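Long-range contact in putative glycosylhydrolase (Parabacteroides distasonis, PDB 3S5Q), which probably acts as a hydrolase of the 3-keto-disaccharide hydrolase family, built on a concanavalin A-like lectin/glucanase fold, though its substrate is not established: residues K121-K130 with L151-A159. Sequence-based numbering, arbitrary orientation.
Sequences KGANEQLVVK and LNGKHIVSA. With EDO (1,2-ethanediol), chain E.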
# COMPACT_ATOMS: atom_id res chain seq x y z
N LYS A 121 -5.00 -12.25 -1.00
CA LYS A 121 -6.40 -11.90 -1.32
C LYS A 121 -6.46 -10.70 -2.26
O LYS A 121 -5.89 -9.63 -1.96
CB LYS A 121 -7.21 -11.63 -0.05
CG LYS A 121 -8.71 -11.36 -0.41
CD LYS A 121 -9.65 -11.61 0.68
CE LYS A 121 -11.10 -11.75 0.18
NZ LYS A 121 -12.11 -11.69 1.34
N GLY A 122 -7.14 -10.90 -3.40
CA GLY A 122 -7.30 -9.86 -4.41
C GLY A 122 -8.52 -8.95 -4.24
O GLY A 122 -9.35 -9.15 -3.36
N ALA A 123 -8.63 -7.95 -5.11
CA ALA A 123 -9.76 -7.02 -5.10
C ALA A 123 -11.09 -7.70 -5.49
O ALA A 123 -11.15 -8.68 -6.27
CB ALA A 123 -9.49 -5.81 -5.99
N ASN A 124 -12.19 -7.18 -4.93
CA ASN A 124 -13.48 -7.75 -5.29
C ASN A 124 -14.00 -7.25 -6.65
O ASN A 124 -15.03 -7.73 -7.14
CB ASN A 124 -14.50 -7.62 -4.15
CG ASN A 124 -14.79 -6.19 -3.75
OD1 ASN A 124 -14.48 -5.21 -4.46
ND2 ASN A 124 -15.41 -6.05 -2.56
N GLU A 125 -13.23 -6.37 -7.28
CA GLU A 125 -13.60 -5.72 -8.51
C GLU A 125 -12.30 -5.31 -9.18
O GLU A 125 -11.45 -4.69 -8.53
CB GLU A 125 -14.43 -4.48 -8.21
CG GLU A 125 -14.98 -3.79 -9.45
CD GLU A 125 -15.86 -2.59 -9.11
OE1 GLU A 125 -16.19 -2.40 -7.90
OE2 GLU A 125 -16.21 -1.82 -10.04
N GLN A 126 -12.12 -5.69 -10.45
CA GLN A 126 -10.88 -5.42 -11.16
C GLN A 126 -10.88 -4.01 -11.74
O GLN A 126 -11.94 -3.41 -11.99
CB GLN A 126 -10.62 -6.46 -12.27
CG GLN A 126 -10.40 -7.89 -11.76
CD GLN A 126 -9.26 -8.00 -10.74
OE1 GLN A 126 -8.11 -7.77 -11.09
NE2 GLN A 126 -9.59 -8.34 -9.49
N LEU A 127 -9.67 -3.50 -11.99
CA LEU A 127 -9.46 -2.20 -12.69
C LEU A 127 -10.13 -1.03 -11.95
O LEU A 127 -10.60 -0.04 -12.54
CB LEU A 127 -9.91 -2.29 -14.15
CG LEU A 127 -9.04 -3.26 -14.97
CD1 LEU A 127 -9.70 -3.51 -16.32
CD2 LEU A 127 -7.61 -2.70 -15.17
N VAL A 128 -10.08 -1.12 -10.63
CA VAL A 128 -10.48 -0.01 -9.74
C VAL A 128 -9.43 1.10 -9.69
O VAL A 128 -9.80 2.28 -9.51
CB VAL A 128 -10.86 -0.52 -8.35
CG1 VAL A 128 -10.99 0.62 -7.33
CG2 VAL A 128 -12.17 -1.28 -8.48
N VAL A 129 -8.14 0.75 -9.83
CA VAL A 129 -7.09 1.78 -10.04
C VAL A 129 -7.39 2.56 -11.33
O VAL A 129 -7.81 2.00 -12.32
CB VAL A 129 -5.65 1.18 -10.10
CG1 VAL A 129 -5.38 0.42 -11.41
CG2 VAL A 129 -4.58 2.26 -9.86
N LYS A 130 -7.13 3.86 -11.30
CA LYS A 130 -7.27 4.70 -12.47
C LYS A 130 -6.10 4.46 -13.42
O LYS A 130 -5.11 3.78 -13.11
CB LYS A 130 -7.30 6.19 -12.08
CG LYS A 130 -8.33 6.59 -11.01
CD LYS A 130 -8.06 8.02 -10.55
CE LYS A 130 -9.25 8.80 -9.94
NZ LYS A 130 -10.18 7.92 -9.26
N LEU A 151 -10.17 1.72 -2.20
CA LEU A 151 -9.46 2.27 -3.35
C LEU A 151 -10.44 3.01 -4.24
O LEU A 151 -11.44 2.42 -4.74
CB LEU A 151 -8.68 1.21 -4.14
CG LEU A 151 -7.85 1.68 -5.36
CD1 LEU A 151 -6.68 2.60 -4.97
CD2 LEU A 151 -7.29 0.46 -6.16
N ASN A 152 -10.14 4.29 -4.44
CA ASN A 152 -10.99 5.23 -5.20
C ASN A 152 -12.46 5.10 -4.84
O ASN A 152 -13.35 4.98 -5.71
CB ASN A 152 -10.70 5.04 -6.70
CG ASN A 152 -9.21 5.24 -6.99
OD1 ASN A 152 -8.59 6.10 -6.36
ND2 ASN A 152 -8.63 4.43 -7.89
N GLY A 153 -12.69 5.11 -3.54
CA GLY A 153 -14.05 5.08 -2.96
C GLY A 153 -14.74 3.73 -2.94
O GLY A 153 -15.93 3.66 -2.62
N LYS A 154 -14.04 2.66 -3.32
CA LYS A 154 -14.61 1.34 -3.34
C LYS A 154 -13.93 0.47 -2.31
O LYS A 154 -12.71 0.43 -2.24
CB LYS A 154 -14.48 0.75 -4.74
CG LYS A 154 -15.23 1.57 -5.78
CD LYS A 154 -15.34 0.81 -7.08
CE LYS A 154 -16.32 1.46 -8.07
NZ LYS A 154 -16.66 0.56 -9.23
N HIS A 155 -14.72 -0.22 -1.49
CA HIS A 155 -14.21 -1.18 -0.50
C HIS A 155 -13.84 -2.51 -1.17
O HIS A 155 -14.68 -3.42 -1.29
CB HIS A 155 -15.29 -1.38 0.58
CG HIS A 155 -14.87 -2.23 1.73
ND1 HIS A 155 -15.78 -2.80 2.59
CD2 HIS A 155 -13.65 -2.62 2.16
CE1 HIS A 155 -15.14 -3.48 3.52
NE2 HIS A 155 -13.84 -3.40 3.28
N ILE A 156 -12.60 -2.62 -1.65
CA ILE A 156 -12.21 -3.74 -2.50
C ILE A 156 -11.74 -5.00 -1.73
O ILE A 156 -11.80 -6.11 -2.25
CB ILE A 156 -11.15 -3.35 -3.56
CG1 ILE A 156 -9.98 -2.60 -2.93
CG2 ILE A 156 -11.79 -2.50 -4.71
CD1 ILE A 156 -8.71 -2.59 -3.83
N VAL A 157 -11.26 -4.82 -0.51
CA VAL A 157 -10.72 -5.95 0.24
C VAL A 157 -11.13 -5.85 1.68
O VAL A 157 -11.06 -4.78 2.29
CB VAL A 157 -9.14 -6.09 0.12
CG1 VAL A 157 -8.58 -7.36 0.88
CG2 VAL A 157 -8.70 -6.09 -1.30
N SER A 158 -11.59 -6.97 2.22
CA SER A 158 -11.84 -7.12 3.65
C SER A 158 -11.31 -8.51 3.94
O SER A 158 -11.70 -9.49 3.29
CB SER A 158 -13.32 -7.02 3.99
OG SER A 158 -13.50 -6.91 5.41
N ALA A 159 -10.38 -8.60 4.88
CA ALA A 159 -9.75 -9.86 5.19
C ALA A 159 -9.48 -9.98 6.69
O ALA A 159 -9.08 -9.01 7.36
CB ALA A 159 -8.44 -10.02 4.31
C1 EDO E . -14.82 -6.88 0.38
O1 EDO E . -16.05 -6.44 1.00
C2 EDO E . -14.75 -8.39 0.08
O2 EDO E . -13.38 -8.85 0.08
O HOH W 1 -11.69 -9.01 -2.07
O HOH W 2 -10.09 8.80 -5.93
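Lys121 reaches along strand 154-160 and donates from its ammonium to the carbonyl of Ser158. Lys121 NZ sits 3.0 Å from Ser158 O, nearly on the line of the C=O bond, and the long extended chain (chi1 -176°) lays CD near the methyl of Ala159. The same NZ makes a weak bond to a 1,2-ethanediol, probably from the crystallisation liquor. Next, Gly122 O shares a water with Ile156 O, while CB of Ala123 rests 3.8 Å from CB of Ile156.

Asn124 grips the strand twice, through two bent bonds. The backbone N of Asn124 donates to Ile156 O (2.9 Å) on a lone pair, and its amide ND2 donates to His155 O in the carbonyl plane. With chi1 at 61°, the amide folds back over the backbone here, where His155 centres an inverse gamma turn and Ile156 and Val157 form a classic bulge against Ile149. Glu125 stretches out to cross Lys154 at about a right angle; Glu125 OE2 takes Lys154 NZ at 2.6 Å on the syn side of the carboxylate, 24° out of its plane.

After the chain bows away, Val128 returns with CG1 against CG of Leu151 and CG2 4.0 Å from CG2 of Ile156. Val128 O accepts from Asn152 ND2 at 2.9 Å; the oxygen lies in the Asn152 amide plane, while the donor is tilted from the carbonyl plane. Asn152 belongs to the type I' turn joining strands 146-151 and 154-160, and its OD1 also accepts the backbone N of Arg137. Lys130 crosses this amide, linked to OD1 by a water that it holds weakly.

The loop thus lies along the strand that closes one side of the antiparallel sheet, donating to three strand carbonyls, taking one bond back from Asn152, and packing apolar groups at Ala123 and Val128; the Glu125-Lys154 pair is more exposed, and water probably screens it.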